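Local coordinates for protein alcohol oxidase (Myceliophthora thermophila, PDB 6F74) that binds FAD and probably uses it to oxidise a substrate with molecular oxygen, as a VAO-type flavoprotein oxidase, at residues V260-M266 and G295-H301; A343-V349 and K387-L392. All coordinates share one frame; numbering follows the deposited sequence.

Contact 1: residues V260-M266 and G295-H301; sequences VLEAQIM and GIVLSQH. With FAD (flavin-adenine dinucleotide), chain I.
An antiparallel pair interrupted by a classic beta bulge joins strand 260-266 to the start of strand 296-306 in the FAD-binding part of this VAO-type fold, the two short axes running 167° apart. Leu298 and Ser299 form the bulge opposite Gln264, whose carbonyl O receives Leu298 N at 2.9 Å and, weakly, Ser299 N at 3.4 Å. Before it Ala263 pairs with Gln300; after it the register has slipped by one residue and Ile265 faces Val297. Val297 forms a non-hydrogen-bonded pair with Ile265, so its N and O point away from strand 260-266, and both are taken by the cofactor: Val297 N donates to N1A of FAD at 2.9 Å, and N6A of FAD returns a bond to Val297 O at 2.9 Å. Two nearly straight bonds of opposite direction thus read the adenine and fix its rotation.

On the face carrying Glu262 and His301, the two side chains run alongside each other. Glu262 CG, placed between the backbone N and the carbonyl carbon (chi1 64°), lies 3.7 Å from His301 ND1, and the carboxylate oxygen OE2 stands over the rim of one ring face, the carboxylate plane turned 50° from the ring. The carboxylate is tied down elsewhere, by Tyr188, Ser190, Ala191 N and Asn276, and the histidine ring stacks with His205. Ser299 OG packs against Gln264 CB at 3.4 Å, whereas the glutamine amide bends off to Thr274.

Strand 272-276 borders strand 260-266, and strand 203-208 borders strand 296-306. Helix 135-147 meets Met266, Ile296 and Leu298 through Ile138, while helix 281-287 packs on Ala263, Ile265 and Gln300.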
# COMPACT_ATOMS: atom_id res chain seq x y z
N VAL A 260 -16.24 0.90 0.10
CA VAL A 260 -16.71 -0.42 0.51
C VAL A 260 -18.12 -0.29 1.09
O VAL A 260 -18.34 0.37 2.09
CB VAL A 260 -15.77 -1.08 1.54
CG1 VAL A 260 -16.25 -2.50 1.88
CG2 VAL A 260 -14.34 -1.15 1.01
N LEU A 261 -19.07 -0.97 0.44
CA LEU A 261 -20.48 -0.97 0.84
C LEU A 261 -20.82 -2.11 1.78
O LEU A 261 -21.68 -1.96 2.67
CB LEU A 261 -21.35 -1.08 -0.39
CG LEU A 261 -21.32 0.15 -1.29
CD1 LEU A 261 -21.83 -0.20 -2.68
CD2 LEU A 261 -22.11 1.31 -0.64
N GLU A 262 -20.20 -3.26 1.54
CA GLU A 262 -20.31 -4.43 2.38
C GLU A 262 -19.23 -5.43 2.04
O GLU A 262 -18.50 -5.26 1.04
CB GLU A 262 -21.70 -5.10 2.23
CG GLU A 262 -22.06 -5.66 0.88
CD GLU A 262 -23.50 -6.14 0.85
OE1 GLU A 262 -24.39 -5.35 1.20
OE2 GLU A 262 -23.75 -7.33 0.53
N ALA A 263 -19.11 -6.46 2.89
CA ALA A 263 -18.16 -7.54 2.69
C ALA A 263 -18.73 -8.87 3.20
O ALA A 263 -19.57 -8.88 4.09
CB ALA A 263 -16.84 -7.22 3.40
N GLN A 264 -18.24 -9.97 2.64
CA GLN A 264 -18.38 -11.28 3.24
C GLN A 264 -17.02 -11.59 3.83
O GLN A 264 -16.00 -11.38 3.18
CB GLN A 264 -18.76 -12.32 2.19
CG GLN A 264 -20.14 -12.17 1.56
CD GLN A 264 -21.25 -12.33 2.55
OE1 GLN A 264 -21.31 -13.31 3.27
NE2 GLN A 264 -22.13 -11.35 2.61
N ILE A 265 -17.03 -12.05 5.08
CA ILE A 265 -15.83 -12.27 5.85
C ILE A 265 -15.96 -13.57 6.64
O ILE A 265 -16.98 -13.78 7.31
CB ILE A 265 -15.59 -11.12 6.85
CG1 ILE A 265 -15.47 -9.78 6.11
CG2 ILE A 265 -14.30 -11.37 7.63
CD1 ILE A 265 -15.34 -8.57 7.01
N MET A 266 -14.93 -14.41 6.55
CA MET A 266 -14.81 -15.61 7.36
C MET A 266 -14.04 -15.26 8.63
O MET A 266 -12.88 -14.83 8.59
CB MET A 266 -14.12 -16.73 6.59
CG MET A 266 -13.97 -18.03 7.40
SD MET A 266 -13.24 -19.45 6.49
CE MET A 266 -14.23 -19.44 5.01
N GLY A 295 -10.59 -10.62 10.08
CA GLY A 295 -11.25 -11.79 9.48
C GLY A 295 -10.69 -11.91 8.08
O GLY A 295 -9.96 -11.02 7.64
N ILE A 296 -10.99 -13.02 7.40
CA ILE A 296 -10.55 -13.22 6.02
C ILE A 296 -11.61 -12.66 5.07
O ILE A 296 -12.72 -13.19 4.99
CB ILE A 296 -10.33 -14.72 5.69
CG1 ILE A 296 -9.37 -15.38 6.67
CG2 ILE A 296 -9.79 -14.89 4.27
CD1 ILE A 296 -9.58 -16.87 6.79
N VAL A 297 -11.24 -11.61 4.33
CA VAL A 297 -12.17 -10.95 3.44
C VAL A 297 -12.33 -11.78 2.15
O VAL A 297 -11.38 -11.94 1.37
CB VAL A 297 -11.78 -9.50 3.14
CG1 VAL A 297 -12.85 -8.83 2.27
CG2 VAL A 297 -11.58 -8.72 4.43
N LEU A 298 -13.53 -12.32 1.97
CA LEU A 298 -13.85 -13.16 0.83
C LEU A 298 -14.34 -12.36 -0.36
O LEU A 298 -14.11 -12.74 -1.51
CB LEU A 298 -14.94 -14.19 1.20
CG LEU A 298 -14.67 -15.05 2.44
CD1 LEU A 298 -15.82 -15.98 2.68
CD2 LEU A 298 -13.32 -15.73 2.35
N SER A 299 -15.09 -11.31 -0.08
CA SER A 299 -15.65 -10.49 -1.15
C SER A 299 -15.96 -9.10 -0.60
O SER A 299 -16.17 -8.93 0.59
CB SER A 299 -16.93 -11.14 -1.68
OG SER A 299 -18.00 -10.87 -0.79
N GLN A 300 -16.01 -8.12 -1.49
CA GLN A 300 -16.59 -6.82 -1.13
C GLN A 300 -17.45 -6.34 -2.28
O GLN A 300 -17.30 -6.75 -3.45
CB GLN A 300 -15.51 -5.74 -0.82
CG GLN A 300 -14.68 -5.98 0.46
CD GLN A 300 -13.52 -4.98 0.66
OE1 GLN A 300 -13.03 -4.40 -0.30
NE2 GLN A 300 -13.12 -4.77 1.92
N HIS A 301 -18.40 -5.48 -1.93
CA HIS A 301 -19.10 -4.68 -2.90
C HIS A 301 -18.54 -3.25 -2.79
O HIS A 301 -18.44 -2.74 -1.67
CB HIS A 301 -20.59 -4.64 -2.60
CG HIS A 301 -21.31 -5.92 -2.88
ND1 HIS A 301 -20.98 -7.13 -2.32
CD2 HIS A 301 -22.43 -6.13 -3.61
CE1 HIS A 301 -21.85 -8.05 -2.71
NE2 HIS A 301 -22.74 -7.48 -3.50
PA FAD I . -0.89 -8.41 0.50
O1A FAD I . 0.60 -8.38 0.80
O2A FAD I . -1.42 -9.62 -0.19
O5B FAD I . -1.64 -8.19 1.88
C5B FAD I . -1.49 -6.98 2.57
C4B FAD I . -2.05 -7.14 3.97
O4B FAD I . -3.44 -7.37 3.82
C3B FAD I . -1.53 -8.30 4.77
O3B FAD I . -1.64 -7.94 6.15
C2B FAD I . -2.52 -9.41 4.52
O2B FAD I . -2.71 -10.32 5.61
C1B FAD I . -3.81 -8.64 4.35
N9A FAD I . -4.80 -9.23 3.44
C8A FAD I . -4.70 -9.34 2.11
N7A FAD I . -5.81 -9.90 1.58
C5A FAD I . -6.63 -10.13 2.60
C6A FAD I . -7.97 -10.70 2.71
N6A FAD I . -8.58 -11.10 1.57
N1A FAD I . -8.51 -10.80 3.96
C2A FAD I . -7.84 -10.38 5.06
N3A FAD I . -6.60 -9.83 5.02
C4A FAD I . -5.97 -9.69 3.83
N1 FAD I . -1.36 1.69 -2.41
C2 FAD I . -2.08 2.80 -2.72
O2 FAD I . -2.83 3.30 -1.84
N3 FAD I . -2.03 3.36 -3.94
C4 FAD I . -1.25 2.89 -4.93
O4 FAD I . -1.20 3.42 -6.05
C4X FAD I . -0.42 1.69 -4.66
N5 FAD I . 0.39 1.18 -5.61
C5X FAD I . 1.14 0.08 -5.34
C6 FAD I . 1.96 -0.45 -6.34
C7 FAD I . 2.72 -1.59 -6.12
C7M FAD I . 3.57 -2.01 -7.30
C8 FAD I . 2.66 -2.28 -4.80
C8M FAD I . 3.42 -3.55 -4.50
C9 FAD I . 1.86 -1.74 -3.80
C9A FAD I . 1.08 -0.59 -4.01
N10 FAD I . 0.22 -0.03 -3.01
C10 FAD I . -0.53 1.12 -3.32
C1' FAD I . 0.16 -0.55 -1.63
C2' FAD I . -0.95 -1.46 -1.23
O2' FAD I . -2.08 -0.65 -0.93
C3' FAD I . -0.55 -2.22 0.04
O3' FAD I . 0.74 -2.85 -0.10
C4' FAD I . -1.59 -3.26 0.43
O4' FAD I . -1.18 -3.93 1.62
C5' FAD I . -1.82 -4.27 -0.69
O5' FAD I . -2.80 -5.22 -0.31
P FAD I . -2.62 -6.63 -1.00
O1P FAD I . -2.44 -6.45 -2.49
O2P FAD I . -3.73 -7.49 -0.49
O3P FAD I . -1.20 -7.07 -0.37

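Contact 2: residues A343-V349 and K387-L392; sequences ALSNNGV and KAVAPL
Leu344 enters the groove of helix 382-396 as a knob among Ala388, Val389, Pro391 and Leu392. Its chi1 of -94° is well off a staggered value, and the chain swings from its starting direction toward the other helix. The CD1 branch reaches the kinked backbone, lying 3.7 Å from Ala388 O and 3.8 Å from Leu392 N; CD2 instead meets Leu392 CD2 at 3.9 Å, where the two leucine side chains cross at about a right angle. In Leu392, CG opposite its own backbone N (chi1 -179°) carries the CD2 branch to that meeting, and Leu392 CB is a further neighbour of Leu344 CD2.

The end of helix 328-346 is a Schellman motif: Val349 N bonds to Leu344 O, Gly348 N to Ser345 O, and Gly348 takes the positive phi expected at C-prime. Immediately before that glycine, Asn347 leaves the helical course and gives the contact its one hydrogen bond, ND2 to Ala388 O at 3.0 Å. The angle at hydrogen is 167° and the acceptor lies nearly in the amide plane, so the donor is well aimed. The same ND2 touches Pro391 CG at 3.8 Å. Beside Asn347 CB, Ala388 CB meets Val349 CG2 at 3.7 Å, the latter branch also approaching Val389 CG1.

Toward the seven-stranded sheet, Val349 packs on Phe375 and Thr377 of strand 370-378, and Val389 and Leu392 rest on His314 and Leu316 of strand 311-320. Ala343 CB and Pro391 CB add a looser apolar touch at 4.3 Å.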
# COMPACT_ATOMS: atom_id res chain seq x y z
N ALA A 343 -5.02 24.88 -1.84
CA ALA A 343 -5.79 25.64 -2.82
C ALA A 343 -6.08 24.80 -4.06
O ALA A 343 -7.21 24.72 -4.54
CB ALA A 343 -5.05 26.93 -3.21
N LEU A 344 -5.04 24.15 -4.56
CA LEU A 344 -5.19 23.23 -5.68
C LEU A 344 -6.21 22.12 -5.37
O LEU A 344 -7.12 21.87 -6.17
CB LEU A 344 -3.85 22.66 -6.10
CG LEU A 344 -3.20 23.45 -7.23
CD1 LEU A 344 -2.99 24.93 -6.89
CD2 LEU A 344 -1.89 22.78 -7.62
N SER A 345 -6.08 21.51 -4.20
CA SER A 345 -7.03 20.50 -3.79
C SER A 345 -8.46 21.04 -3.75
O SER A 345 -9.37 20.38 -4.24
CB SER A 345 -6.66 19.93 -2.43
OG SER A 345 -7.51 18.85 -2.11
N ASN A 346 -8.65 22.22 -3.16
CA ASN A 346 -9.95 22.89 -3.17
C ASN A 346 -10.53 23.15 -4.56
O ASN A 346 -11.74 23.20 -4.74
CB ASN A 346 -9.87 24.21 -2.41
CG ASN A 346 -11.22 24.86 -2.26
OD1 ASN A 346 -12.23 24.14 -2.20
ND2 ASN A 346 -11.28 26.23 -2.23
N ASN A 347 -9.66 23.34 -5.54
CA ASN A 347 -10.04 23.52 -6.93
C ASN A 347 -10.25 22.21 -7.70
O ASN A 347 -10.36 22.25 -8.92
CB ASN A 347 -8.95 24.36 -7.66
CG ASN A 347 -8.80 25.77 -7.11
OD1 ASN A 347 -9.70 26.27 -6.46
ND2 ASN A 347 -7.67 26.42 -7.40
N GLY A 348 -10.31 21.05 -7.02
CA GLY A 348 -10.50 19.77 -7.72
C GLY A 348 -9.29 19.12 -8.35
O GLY A 348 -9.41 18.25 -9.23
N VAL A 349 -8.09 19.51 -7.90
CA VAL A 349 -6.85 18.97 -8.41
C VAL A 349 -6.38 17.81 -7.51
O VAL A 349 -6.47 17.87 -6.27
CB VAL A 349 -5.73 20.04 -8.51
CG1 VAL A 349 -4.47 19.47 -9.15
CG2 VAL A 349 -6.18 21.23 -9.33
N LYS A 387 -7.09 27.28 -14.74
CA LYS A 387 -7.52 28.11 -13.61
C LYS A 387 -7.26 27.38 -12.30
O LYS A 387 -6.80 27.98 -11.32
CB LYS A 387 -8.99 28.47 -13.70
CG LYS A 387 -9.32 29.41 -14.83
CD LYS A 387 -10.73 29.96 -14.77
CE LYS A 387 -10.91 30.89 -15.96
NZ LYS A 387 -12.31 31.32 -16.13
N ALA A 388 -7.52 26.07 -12.31
CA ALA A 388 -7.39 25.25 -11.12
C ALA A 388 -5.95 25.21 -10.56
O ALA A 388 -5.77 25.26 -9.35
CB ALA A 388 -7.91 23.84 -11.35
N VAL A 389 -4.96 25.20 -11.45
CA VAL A 389 -3.54 25.16 -11.05
C VAL A 389 -2.89 26.54 -11.04
O VAL A 389 -1.71 26.66 -10.74
CB VAL A 389 -2.68 24.17 -11.90
CG1 VAL A 389 -3.18 22.75 -11.74
CG2 VAL A 389 -2.61 24.56 -13.39
N ALA A 390 -3.66 27.57 -11.35
CA ALA A 390 -3.16 28.92 -11.42
C ALA A 390 -2.50 29.35 -10.12
O ALA A 390 -1.42 29.91 -10.17
CB ALA A 390 -4.23 29.90 -11.86
N PRO A 391 -3.12 29.07 -8.94
CA PRO A 391 -2.46 29.51 -7.71
C PRO A 391 -1.01 29.03 -7.61
O PRO A 391 -0.14 29.79 -7.17
CB PRO A 391 -3.34 28.92 -6.61
CG PRO A 391 -4.69 28.78 -7.24
CD PRO A 391 -4.35 28.31 -8.63
N LEU A 392 -0.75 27.80 -8.07
CA LEU A 392 0.62 27.27 -8.15
C LEU A 392 1.49 27.91 -9.22
O LEU A 392 2.61 28.30 -8.93
CB LEU A 392 0.62 25.74 -8.37
CG LEU A 392 2.02 25.09 -8.43
CD1 LEU A 392 2.91 25.39 -7.24
CD2 LEU A 392 1.83 23.60 -8.61

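How the contacts relate
Contact 1 closes before contact 2 opens, so the two follow in series along the chain. Their centres lie 36 Å apart, with about 20 Å between nearest atoms, and they do not touch. Contact 1 belongs to the six-stranded antiparallel sheet that helps to hold FAD; contact 2 belongs to helices 328-346 and 382-396 on the separate seven-stranded sheet, away from the annotated sites. The chain passes from one sheet to the other soon after contact 1, strand 296-306 being followed by strand 311-320. One contact therefore bears directly on cofactor binding, whereas the other joins two helices lying on the second sheet.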